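Local coordinates for ferrichrome-binding protein (Bacillus subtilis subsp. subtilis, PDB 3G9Q), which binds iron(3+)-hydroxamate complexes such as ferrichrome and hands them to the membrane permease of the FhuCBGD ABC importer, at residues D73-T79 against P93-Y99. Sequence-based numbering, arbitrary orientation.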
ATOM      1  N   ASP A  73     -15.012 -18.106 -12.893  1.00 40.03           N
ATOM      2  CA  ASP A  73     -16.222 -17.535 -13.459  1.00 54.25           C
ATOM      3  C   ASP A  73     -16.005 -16.031 -13.639  1.00 53.48           C
ATOM      4  O   ASP A  73     -16.892 -15.303 -14.084  1.00 55.82           O
ATOM      5  CB  ASP A  73     -17.467 -17.821 -12.576  1.00 59.83           C
ATOM      6  CG  ASP A  73     -17.317 -17.340 -11.129  1.00 57.21           C
ATOM      7  OD1 ASP A  73     -16.701 -16.281 -10.892  1.00 65.84           O
ATOM      8  OD2 ASP A  73     -17.846 -18.011 -10.224  1.00 53.19           O
ATOM      9  N   LEU A  74     -14.805 -15.581 -13.290  1.00 54.52           N
ATOM     10  CA  LEU A  74     -14.417 -14.182 -13.423  1.00 57.71           C
ATOM     11  C   LEU A  74     -12.892 -14.000 -13.270  1.00 60.25           C
ATOM     12  O   LEU A  74     -12.275 -14.557 -12.351  1.00 55.84           O
ATOM     13  CB  LEU A  74     -15.145 -13.307 -12.390  1.00 42.57           C
ATOM     14  CG  LEU A  74     -14.756 -11.827 -12.394  1.00 33.33           C
ATOM     15  CD1 LEU A  74     -15.421 -11.121 -13.562  1.00 35.42           C
ATOM     16  CD2 LEU A  74     -15.185 -11.196 -11.084  1.00 40.61           C
ATOM     17  N   ILE A  75     -12.300 -13.222 -14.182  1.00 53.24           N
ATOM     18  CA  ILE A  75     -10.864 -12.937 -14.180  1.00 44.58           C
ATOM     19  C   ILE A  75     -10.592 -11.451 -14.070  1.00 42.99           C
ATOM     20  O   ILE A  75     -11.225 -10.648 -14.748  1.00 39.14           O
ATOM     21  CB  ILE A  75     -10.178 -13.394 -15.478  1.00 41.34           C
ATOM     22  CG1 ILE A  75     -10.258 -14.898 -15.599  1.00 36.69           C
ATOM     23  CG2 ILE A  75      -8.713 -12.992 -15.458  1.00 18.02           C
ATOM     24  CD1 ILE A  75      -9.556 -15.754 -14.513  1.00 56.02           C
ATOM     25  N   ILE A  76      -9.657 -11.069 -13.218  1.00 35.95           N
ATOM     26  CA  ILE A  76      -9.347  -9.660 -13.152  1.00 45.43           C
ATOM     27  C   ILE A  76      -7.857  -9.433 -13.386  1.00 42.52           C
ATOM     28  O   ILE A  76      -7.016 -10.067 -12.755  1.00 39.27           O
ATOM     29  CB  ILE A  76      -9.827  -9.017 -11.820  1.00 48.79           C
ATOM     30  CG1 ILE A  76      -9.297  -7.596 -11.746  1.00 37.04           C
ATOM     31  CG2 ILE A  76      -9.391  -9.829 -10.616  1.00 41.52           C
ATOM     32  CD1 ILE A  76      -7.819  -7.358 -11.317  1.00 82.41           C
ATOM     33  N   VAL A  77      -7.533  -8.550 -14.329  1.00 40.44           N
ATOM     34  CA  VAL A  77      -6.137  -8.237 -14.645  1.00 49.71           C
ATOM     35  C   VAL A  77      -5.953  -6.768 -14.970  1.00 49.75           C
ATOM     36  O   VAL A  77      -6.908  -6.079 -15.314  1.00 54.21           O
ATOM     37  CB  VAL A  77      -5.645  -8.996 -15.882  1.00 59.24           C
ATOM     38  CG1 VAL A  77      -5.574 -10.483 -15.599  1.00 74.55           C
ATOM     39  CG2 VAL A  77      -6.582  -8.716 -17.055  1.00 70.34           C
ATOM     40  N   TRP A  78      -4.722  -6.289 -14.879  1.00 43.40           N
ATOM     41  CA  TRP A  78      -4.473  -4.905 -15.222  1.00 50.60           C
ATOM     42  C   TRP A  78      -4.394  -4.764 -16.744  1.00 58.79           C
ATOM     43  O   TRP A  78      -4.346  -5.763 -17.468  1.00 59.84           O
ATOM     44  CB  TRP A  78      -3.171  -4.407 -14.588  1.00 45.59           C
ATOM     45  CG  TRP A  78      -3.332  -3.907 -13.182  1.00 57.25           C
ATOM     46  CD1 TRP A  78      -4.272  -3.022 -12.722  1.00 48.59           C
ATOM     47  CD2 TRP A  78      -2.510  -4.238 -12.057  1.00 56.12           C
ATOM     48  NE1 TRP A  78      -4.082  -2.783 -11.383  1.00 45.21           N
ATOM     49  CE2 TRP A  78      -3.009  -3.514 -10.947  1.00 56.12           C
ATOM     50  CE3 TRP A  78      -1.399  -5.072 -11.878  1.00 51.35           C
ATOM     51  CZ2 TRP A  78      -2.433  -3.605  -9.673  1.00 51.46           C
ATOM     52  CZ3 TRP A  78      -0.825  -5.161 -10.607  1.00 60.58           C
ATOM     53  CH2 TRP A  78      -1.344  -4.429  -9.524  1.00 52.35           C
ATOM     54  N   THR A  79      -4.409  -3.523 -17.234  1.00 71.58           N
ATOM     55  CA  THR A  79      -4.303  -3.271 -18.669  1.00 75.42           C
ATOM     56  C   THR A  79      -2.836  -3.134 -19.052  1.00 80.24           C
ATOM     57  O   THR A  79      -2.472  -3.363 -20.200  1.00 90.15           O
ATOM     58  CB  THR A  79      -5.035  -1.970 -19.109  1.00 68.66           C
ATOM     59  OG1 THR A  79      -4.851  -0.948 -18.119  1.00 73.34           O
ATOM     60  CG2 THR A  79      -6.516  -2.230 -19.338  1.00 65.37           C
ATOM     61  N   PRO A  93     -15.554 -14.501 -17.978  1.00 56.69           N
ATOM     62  CA  PRO A  93     -15.772 -13.046 -18.058  1.00 53.35           C
ATOM     63  C   PRO A  93     -14.544 -12.367 -17.437  1.00 50.97           C
ATOM     64  O   PRO A  93     -14.259 -12.552 -16.252  1.00 41.57           O
ATOM     65  CB  PRO A  93     -17.032 -12.839 -17.218  1.00 47.85           C
ATOM     66  CG  PRO A  93     -17.788 -14.081 -17.451  1.00 45.22           C
ATOM     67  CD  PRO A  93     -16.737 -15.168 -17.400  1.00 47.30           C
ATOM     68  N   THR A  94     -13.822 -11.599 -18.242  1.00 51.03           N
ATOM     69  CA  THR A  94     -12.609 -10.947 -17.782  1.00 51.27           C
ATOM     70  C   THR A  94     -12.776  -9.448 -17.705  1.00 55.49           C
ATOM     71  O   THR A  94     -13.386  -8.837 -18.580  1.00 65.20           O
ATOM     72  CB  THR A  94     -11.437 -11.284 -18.723  1.00 56.61           C
ATOM     73  OG1 THR A  94     -11.226 -12.700 -18.704  1.00 64.66           O
ATOM     74  CG2 THR A  94     -10.154 -10.566 -18.299  1.00 59.56           C
ATOM     75  N   VAL A  95     -12.246  -8.859 -16.641  1.00 58.79           N
ATOM     76  CA  VAL A  95     -12.336  -7.425 -16.462  1.00 52.49           C
ATOM     77  C   VAL A  95     -10.968  -6.793 -16.450  1.00 51.19           C
ATOM     78  O   VAL A  95     -10.050  -7.265 -15.778  1.00 43.12           O
ATOM     79  CB  VAL A  95     -13.037  -7.071 -15.154  1.00 48.87           C
ATOM     80  CG1 VAL A  95     -14.467  -7.560 -15.196  1.00 44.59           C
ATOM     81  CG2 VAL A  95     -12.287  -7.688 -13.983  1.00 57.67           C
ATOM     82  N   ALA A  96     -10.836  -5.724 -17.219  1.00 53.50           N
ATOM     83  CA  ALA A  96      -9.585  -4.998 -17.276  1.00 61.68           C
ATOM     84  C   ALA A  96      -9.741  -3.768 -16.390  1.00 59.37           C
ATOM     85  O   ALA A  96     -10.775  -3.091 -16.396  1.00 54.41           O
ATOM     86  CB  ALA A  96      -9.270  -4.598 -18.706  1.00 70.96           C
ATOM     87  N   VAL A  97      -8.701  -3.501 -15.617  1.00 63.73           N
ATOM     88  CA  VAL A  97      -8.700  -2.379 -14.704  1.00 71.13           C
ATOM     89  C   VAL A  97      -7.475  -1.503 -14.908  1.00 75.42           C
ATOM     90  O   VAL A  97      -6.355  -1.882 -14.559  1.00 76.24           O
ATOM     91  CB  VAL A  97      -8.758  -2.869 -13.237  1.00 67.73           C
ATOM     92  CG1 VAL A  97     -10.185  -3.265 -12.884  1.00 64.40           C
ATOM     93  CG2 VAL A  97      -7.837  -4.072 -13.053  1.00 65.55           C
ATOM     94  N   LYS A  98      -7.701  -0.332 -15.497  1.00 80.12           N
ATOM     95  CA  LYS A  98      -6.632   0.621 -15.743  1.00 82.67           C
ATOM     96  C   LYS A  98      -6.048   0.979 -14.380  1.00 78.73           C
ATOM     97  O   LYS A  98      -6.757   1.475 -13.503  1.00 67.74           O
ATOM     98  CB  LYS A  98      -7.187   1.871 -16.432  1.00 92.37           C
ATOM     99  CG  LYS A  98      -8.081   1.575 -17.639  1.00100.09           C
ATOM    100  CD  LYS A  98      -8.343   2.823 -18.479  1.00100.37           C
ATOM    101  CE  LYS A  98      -7.144   3.175 -19.358  1.00101.43           C
ATOM    102  NZ  LYS A  98      -5.880   3.380 -18.588  1.00 93.66           N
ATOM    103  N   TYR A  99      -4.759   0.713 -14.202  1.00 75.80           N
ATOM    104  CA  TYR A  99      -4.092   0.993 -12.938  1.00 76.91           C
ATOM    105  C   TYR A  99      -4.077   2.469 -12.528  1.00 79.08           C
ATOM    106  O   TYR A  99      -3.805   3.358 -13.342  1.00 75.61           O
ATOM    107  CB  TYR A  99      -2.661   0.467 -12.979  1.00 72.33           C
ATOM    108  CG  TYR A  99      -1.846   0.897 -11.784  1.00 82.52           C
ATOM    109  CD1 TYR A  99      -1.089   2.075 -11.807  1.00 86.41           C
ATOM    110  CD2 TYR A  99      -1.832   0.126 -10.621  1.00 83.01           C
ATOM    111  CE1 TYR A  99      -0.332   2.467 -10.699  1.00 87.34           C
ATOM    112  CE2 TYR A  99      -1.083   0.507  -9.513  1.00 85.53           C
ATOM    113  CZ  TYR A  99      -0.335   1.671  -9.560  1.00 87.20           C
ATOM    114  OH  TYR A  99       0.444   2.013  -8.485  1.00 83.45           O
TER
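Strands 74-78 and 94-97 pair in parallel along the border of the N-terminal sheet, joined by a beta-alpha-beta crossover through helix 85-91. Four backbone hydrogen bonds zip them together. Ile75 straddles Thr94 and is held by both its backbone polar atoms, its N to Pro93 O at 2.9 Å and its O to Val95 N at 2.8 Å; Val77 repeats the scheme two residues on, its N reaching Val95 O at 3.2 Å and its O accepting from Val97 N. Strand 17-19 takes the other edge of 74-78, whereas 94-97 is an edge strand within this chain; the order across the sheet is 35-37, 17-19, 74-78, 94-97, in the Rossmann-like lobe of a solute-binding protein in this family.

Ile76 and Val95 project from one face, where Val97 CG2 joins them; helix 106-115 packs on Val95 and Val97, and Tyr24 touches Ile76 and Val97. Val95 CG2 sits 3.5 Å from Ile76 CB, and the isoleucine then runs past it at a slant: with CG1 anti to the backbone N (chi1 172°), CD1 extends to Val97 CG2 at 3.7 Å, the two side chains crossing nearly at right angles. Leu74 CD1 reaches Val95 CG1 on the valine's other branch. On the opposite face Ile75 and Thr94 lie alongside each other, pointing the same way, while Thr94 OG1 bonds back to Ala92 O; Val77 and Thr94 there meet Leu88 of the crossover helix.

At the C-terminal end of the pair, Trp78 packs against Tyr99. The tyrosine turns the CD2 edge of its ring onto the indole face in an offset edge-to-face pair, centroids 5.5 Å apart and planes at 81°, and Tyr99 CB lies over the five-membered ring. Val97 O approaches the indole at its edge, in plane, beside CD1, while NE1 is hydrogen-bonded to Tyr24 OH, which helps fix the rotation of the ring.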